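Local coordinates for CRISPR-associated protein CasA/Cse1 (Thermus thermophilus, PDB 4AN8) that forms part of the Cascade ribonucleoprotein complex of type I-E CRISPR immunity, which probably helps defend the cell against invading viral and plasmid nucleic acids, at residues 153-156 with 157-161; 470-473 with 474-478. All blocks are in the same frame, centred on the assembly; numbering follows the deposited sequence.

In the fold
The two contacts lie in separate parts of the chain, with centres about 50 Å apart, and share no secondary-structure element. Each joins consecutive turns of one helix: contact 1 at the start of helix 154-167, contact 2 at the end of helix 453-476. Contact 1 is mostly buried, and its alanines let the helix come close to strand 250-256 and neighbouring loops, while a capping box closes its first turn and a water links two of its polar side chains. Contact 2 is only partly buried and lies farther from the centre of the chain. Its Thr472 and Leu476 face neighbouring helices, whereas Lys470, Arg473 and Arg474 lie on the exposed side, Arg473 paired with Glu490.

Contact 1: residues 153-156 with 157-161; sequences TYAQ and AARAL
Gln156 and Arg159 both place CG beside the backbone N and opposite the carbonyl carbon (chi1 -54° and -62°), but then take different courses. The glutamine runs on extended, bringing its amide back to the backbone N of Thr153. The arginine bends at chi3 (-62°) and folds its guanidinium over the preceding turn, where Ala155 O lies over one face and Arg159 NH1 comes 3.6 Å from Ala155 CB. A methyl suits position 155 because it lets the flat group settle close to the backbone. The two long side chains meet where Gln156 CG lies 3.8 Å from Arg159 NH2, and one water joins their polar ends, accepting from Gln156 NE2 (3.0 Å) and from Arg159 NH2 (3.2 Å), in the plane of the guanidinium. Arg159 NH1 also donates to Trp18 O, which helps fix the group. Ala157 packs on Leu254, and Ala158 on Leu13 and Trp18; small residues suit this closely covered side. Regular helical bonding begins with Ala157 N to Thr153 O at 3.0 Å. The first-turn amides need other acceptors: Thr153 OG1 takes the bond from Gln156 N (3.2 Å), while Gln156 OE1 offers an in-plane lone pair to Thr153 N (3.2 Å). These reciprocal bonds, with threonine at the N-cap, make a capping box at the start of helix 154-167.

Contact 2: residues 470-473 with 474-478; sequences KATR and RFLGT
Lys470 and Arg474, one turn apart, are joined first through the backbone: Arg474 N donates an almost straight bond to Lys470 O (3.1 Å). Phe475 N to Ala471 O is already bent (N-H...O 141°); Leu476 N to Thr472 O follows at 2.7 Å, and the last of the series, Gly477 N to Arg473 O, is more bent still, with an N-H...O angle of 131°. Gly477 is the first residue to leave helical geometry, and glycine suits the place, because a CB there would come tight against Arg473 O. Apolar contact comes from Thr472 and Leu476, which lie side by side and point the same way, with CG2 of the threonine 3.9 Å from CD1 of the leucine. With chi1 at -56°, Thr472 OG1 lies beside the backbone N and bonds to Ala468 O, satisfying a buried hydroxyl within its own helix; CG2, anti to N, turns to the leucine. Leu486 of helix 483-499 packs against Leu476. The third kind of contact is between basic chains that cross at a slant. Lys470 CE meets the edge of the Arg474 guanidinium, 3.4 Å from NH2, while Lys470 NZ is 4.0 Å from that same nitrogen. Arg473 turns to another partner, a salt bridge with Glu490. The close charges of Lys470 and Arg474 should repel, though solvent probably screens them, and positive groups near the carboxyl end of a helix are probably favoured by its dipole.

Contact 1: residues 153-156 with 157-161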
ATOM      1  N   THR A 153       1.798   6.123  24.243  1.00 19.77           N
ATOM      2  CA  THR A 153       1.728   4.859  24.966  1.00 19.77           C
ATOM      3  C   THR A 153       2.674   3.880  24.293  1.00 19.77           C
ATOM      4  O   THR A 153       3.082   4.098  23.162  1.00 19.77           O
ATOM      5  CB  THR A 153       0.316   4.218  24.949  1.00 26.26           C
ATOM      6  OG1 THR A 153      -0.067   3.965  23.588  1.00 26.26           O
ATOM      7  CG2 THR A 153      -0.717   5.118  25.616  1.00 26.26           C
ATOM      8  N   TYR A 154       3.014   2.798  24.978  1.00 22.83           N
ATOM      9  CA  TYR A 154       3.846   1.768  24.378  1.00 22.83           C
ATOM     10  C   TYR A 154       3.252   1.291  23.055  1.00 22.83           C
ATOM     11  O   TYR A 154       3.984   1.121  22.079  1.00 22.83           O
ATOM     12  CB  TYR A 154       4.036   0.598  25.334  1.00 30.62           C
ATOM     13  CG  TYR A 154       4.770   0.977  26.599  1.00 30.62           C
ATOM     14  CD1 TYR A 154       5.782   1.927  26.579  1.00 30.62           C
ATOM     15  CD2 TYR A 154       4.438   0.397  27.819  1.00 30.62           C
ATOM     16  CE1 TYR A 154       6.453   2.283  27.731  1.00 30.62           C
ATOM     17  CE2 TYR A 154       5.101   0.746  28.975  1.00 30.62           C
ATOM     18  CZ  TYR A 154       6.113   1.692  28.926  1.00 30.62           C
ATOM     19  OH  TYR A 154       6.784   2.035  30.078  1.00 30.62           O
ATOM     20  N   ALA A 155       1.930   1.097  23.018  1.00 19.88           N
ATOM     21  CA  ALA A 155       1.277   0.583  21.817  1.00 19.88           C
ATOM     22  C   ALA A 155       1.479   1.552  20.659  1.00 19.88           C
ATOM     23  O   ALA A 155       1.787   1.134  19.560  1.00 19.88           O
ATOM     24  CB  ALA A 155      -0.234   0.298  22.059  1.00 13.22           C
ATOM     25  N   GLN A 156       1.337   2.850  20.907  1.00 20.47           N
ATOM     26  CA  GLN A 156       1.523   3.817  19.832  1.00 20.47           C
ATOM     27  C   GLN A 156       2.989   3.910  19.391  1.00 20.47           C
ATOM     28  O   GLN A 156       3.256   4.114  18.215  1.00 20.47           O
ATOM     29  CB  GLN A 156       1.024   5.204  20.213  1.00 27.65           C
ATOM     30  CG  GLN A 156      -0.397   5.272  20.701  1.00 27.65           C
ATOM     31  CD  GLN A 156      -0.768   6.685  21.119  1.00 27.65           C
ATOM     32  OE1 GLN A 156      -0.207   7.215  22.066  1.00 27.65           O
ATOM     33  NE2 GLN A 156      -1.683   7.317  20.375  1.00 27.65           N
ATOM     34  N   ALA A 157       3.938   3.776  20.321  1.00 21.41           N
ATOM     35  CA  ALA A 157       5.350   3.814  19.931  1.00 21.41           C
ATOM     36  C   ALA A 157       5.705   2.576  19.118  1.00 21.41           C
ATOM     37  O   ALA A 157       6.430   2.651  18.142  1.00 21.41           O
ATOM     38  CB  ALA A 157       6.273   3.947  21.145  1.00 21.98           C
ATOM     39  N   ALA A 158       5.183   1.434  19.516  1.00 17.40           N
ATOM     40  CA  ALA A 158       5.413   0.207  18.750  1.00 17.40           C
ATOM     41  C   ALA A 158       4.916   0.371  17.314  1.00 17.40           C
ATOM     42  O   ALA A 158       5.645   0.080  16.356  1.00 17.40           O
ATOM     43  CB  ALA A 158       4.739  -0.963  19.425  1.00 14.25           C
ATOM     44  N   ARG A 159       3.690   0.887  17.163  1.00 17.57           N
ATOM     45  CA  ARG A 159       3.145   1.075  15.823  1.00 17.57           C
ATOM     46  C   ARG A 159       3.912   2.107  14.982  1.00 17.57           C
ATOM     47  O   ARG A 159       4.125   1.902  13.800  1.00 17.57           O
ATOM     48  CB  ARG A 159       1.644   1.377  15.857  1.00 17.78           C
ATOM     49  CG  ARG A 159       0.840   0.216  16.467  1.00 17.78           C
ATOM     50  CD  ARG A 159      -0.645   0.367  16.259  1.00 17.78           C
ATOM     51  NE  ARG A 159      -1.186   1.566  16.889  1.00 17.78           N
ATOM     52  CZ  ARG A 159      -1.753   1.600  18.095  1.00 17.78           C
ATOM     53  NH1 ARG A 159      -1.840   0.499  18.820  1.00 17.78           N
ATOM     54  NH2 ARG A 159      -2.226   2.743  18.579  1.00 17.78           N
ATOM     55  N   ALA A 160       4.319   3.208  15.597  1.00 15.60           N
ATOM     56  CA  ALA A 160       5.067   4.225  14.890  1.00 15.60           C
ATOM     57  C   ALA A 160       6.436   3.656  14.460  1.00 15.60           C
ATOM     58  O   ALA A 160       6.910   3.914  13.361  1.00 15.60           O
ATOM     59  CB  ALA A 160       5.248   5.427  15.780  1.00  9.84           C
ATOM     60  N   LEU A 161       7.056   2.863  15.331  1.00 15.78           N
ATOM     61  CA  LEU A 161       8.311   2.202  14.979  1.00 15.78           C
ATOM     62  C   LEU A 161       8.141   1.389  13.701  1.00 15.78           C
ATOM     63  O   LEU A 161       8.912   1.518  12.762  1.00 15.78           O
ATOM     64  CB  LEU A 161       8.774   1.301  16.117  1.00 18.74           C
ATOM     65  CG  LEU A 161      10.001   0.418  15.847  1.00 18.74           C
ATOM     66  CD1 LEU A 161      11.218   1.250  15.407  1.00 18.74           C
ATOM     67  CD2 LEU A 161      10.324  -0.456  17.083  1.00 18.74           C
TER
HETATM   68  O   HOH W   1      -2.312   5.856  17.883  1.00 56.00           O

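Contact 2: residues 470-473 with 474-478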
ATOM      1  N   LYS A 470     -21.024  19.668 -19.081  1.00 46.57           N
ATOM      2  CA  LYS A 470     -22.102  20.452 -18.490  1.00 46.57           C
ATOM      3  C   LYS A 470     -21.563  21.427 -17.452  1.00 46.57           C
ATOM      4  O   LYS A 470     -21.927  22.600 -17.444  1.00 46.57           O
ATOM      5  CB  LYS A 470     -23.168  19.554 -17.859  1.00 76.19           C
ATOM      6  CG  LYS A 470     -24.277  20.322 -17.150  1.00 76.19           C
ATOM      7  CD  LYS A 470     -25.351  19.380 -16.619  1.00 76.19           C
ATOM      8  CE  LYS A 470     -26.275  20.064 -15.614  1.00 76.19           C
ATOM      9  NZ  LYS A 470     -27.119  21.130 -16.228  1.00 76.19           N
ATOM     10  N   ALA A 471     -20.672  20.945 -16.592  1.00 44.04           N
ATOM     11  CA  ALA A 471     -20.130  21.778 -15.525  1.00 44.04           C
ATOM     12  C   ALA A 471     -19.214  22.864 -16.060  1.00 44.04           C
ATOM     13  O   ALA A 471     -19.081  23.930 -15.463  1.00 44.04           O
ATOM     14  CB  ALA A 471     -19.401  20.915 -14.491  1.00 29.08           C
ATOM     15  N   THR A 472     -18.571  22.589 -17.187  1.00 28.67           N
ATOM     16  CA  THR A 472     -17.669  23.564 -17.813  1.00 28.67           C
ATOM     17  C   THR A 472     -18.476  24.633 -18.564  1.00 28.67           C
ATOM     18  O   THR A 472     -18.095  25.797 -18.572  1.00 28.67           O
ATOM     19  CB  THR A 472     -16.687  22.867 -18.784  1.00 38.87           C
ATOM     20  OG1 THR A 472     -15.974  21.843 -18.077  1.00 38.87           O
ATOM     21  CG2 THR A 472     -15.697  23.853 -19.364  1.00 38.87           C
ATOM     22  N   ARG A 473     -19.575  24.220 -19.200  1.00 32.31           N
ATOM     23  CA  ARG A 473     -20.530  25.157 -19.799  1.00 32.31           C
ATOM     24  C   ARG A 473     -20.978  26.161 -18.748  1.00 32.31           C
ATOM     25  O   ARG A 473     -20.860  27.375 -18.934  1.00 32.31           O
ATOM     26  CB  ARG A 473     -21.762  24.425 -20.324  1.00 44.34           C
ATOM     27  CG  ARG A 473     -21.603  23.844 -21.710  1.00 44.34           C
ATOM     28  CD  ARG A 473     -22.965  23.500 -22.317  1.00 44.34           C
ATOM     29  NE  ARG A 473     -23.800  24.687 -22.494  1.00 44.34           N
ATOM     30  CZ  ARG A 473     -23.933  25.351 -23.643  1.00 44.34           C
ATOM     31  NH1 ARG A 473     -23.289  24.942 -24.735  1.00 44.34           N
ATOM     32  NH2 ARG A 473     -24.712  26.427 -23.707  1.00 44.34           N
ATOM     33  N   ARG A 474     -21.484  25.631 -17.636  1.00 49.07           N
ATOM     34  CA  ARG A 474     -21.901  26.433 -16.495  1.00 49.07           C
ATOM     35  C   ARG A 474     -20.837  27.467 -16.130  1.00 49.07           C
ATOM     36  O   ARG A 474     -21.150  28.618 -15.829  1.00 49.07           O
ATOM     37  CB  ARG A 474     -22.203  25.523 -15.304  1.00 42.54           C
ATOM     38  CG  ARG A 474     -23.103  26.135 -14.260  1.00 42.54           C
ATOM     39  CD  ARG A 474     -23.255  25.219 -13.057  1.00 42.54           C
ATOM     40  NE  ARG A 474     -24.030  24.026 -13.352  1.00 42.54           N
ATOM     41  CZ  ARG A 474     -23.587  22.790 -13.142  1.00 42.54           C
ATOM     42  NH1 ARG A 474     -22.371  22.610 -12.635  1.00 42.54           N
ATOM     43  NH2 ARG A 474     -24.348  21.741 -13.442  1.00 42.54           N
ATOM     44  N   PHE A 475     -19.577  27.059 -16.179  1.00 52.13           N
ATOM     45  CA  PHE A 475     -18.466  27.949 -15.867  1.00 52.13           C
ATOM     46  C   PHE A 475     -18.245  28.944 -17.003  1.00 52.13           C
ATOM     47  O   PHE A 475     -18.049  30.141 -16.781  1.00 52.13           O
ATOM     48  CB  PHE A 475     -17.201  27.113 -15.644  1.00 74.48           C
ATOM     49  CG  PHE A 475     -15.967  27.920 -15.357  1.00 74.48           C
ATOM     50  CD1 PHE A 475     -15.386  28.703 -16.341  1.00 74.48           C
ATOM     51  CD2 PHE A 475     -15.376  27.877 -14.102  1.00 74.48           C
ATOM     52  CE1 PHE A 475     -14.246  29.441 -16.076  1.00 74.48           C
ATOM     53  CE2 PHE A 475     -14.232  28.607 -13.827  1.00 74.48           C
ATOM     54  CZ  PHE A 475     -13.668  29.392 -14.815  1.00 74.48           C
ATOM     55  N   LEU A 476     -18.272  28.446 -18.233  1.00 36.63           N
ATOM     56  CA  LEU A 476     -18.041  29.299 -19.387  1.00 36.63           C
ATOM     57  C   LEU A 476     -19.182  30.286 -19.644  1.00 36.63           C
ATOM     58  O   LEU A 476     -18.979  31.327 -20.259  1.00 36.63           O
ATOM     59  CB  LEU A 476     -17.798  28.448 -20.632  1.00 36.64           C
ATOM     60  CG  LEU A 476     -16.501  27.632 -20.602  1.00 36.64           C
ATOM     61  CD1 LEU A 476     -16.396  26.730 -21.836  1.00 36.64           C
ATOM     62  CD2 LEU A 476     -15.285  28.554 -20.474  1.00 36.64           C
ATOM     63  N   GLY A 477     -20.378  29.960 -19.170  1.00 52.69           N
ATOM     64  CA  GLY A 477     -21.545  30.741 -19.526  1.00 52.69           C
ATOM     65  C   GLY A 477     -21.747  32.038 -18.763  1.00 52.69           C
ATOM     66  O   GLY A 477     -22.805  32.647 -18.884  1.00 52.69           O
ATOM     67  N   THR A 478     -20.750  32.475 -17.997  1.00 37.14           N
ATOM     68  CA  THR A 478     -20.933  33.621 -17.105  1.00 37.14           C
ATOM     69  C   THR A 478     -20.190  34.885 -17.530  1.00 37.14           C
ATOM     70  O   THR A 478     -20.377  35.952 -16.937  1.00 37.14           O
ATOM     71  CB  THR A 478     -20.497  33.292 -15.649  1.00 52.16           C
ATOM     72  OG1 THR A 478     -19.065  33.168 -15.583  1.00 52.16           O
ATOM     73  CG2 THR A 478     -21.171  32.010 -15.150  1.00 52.16           C
TER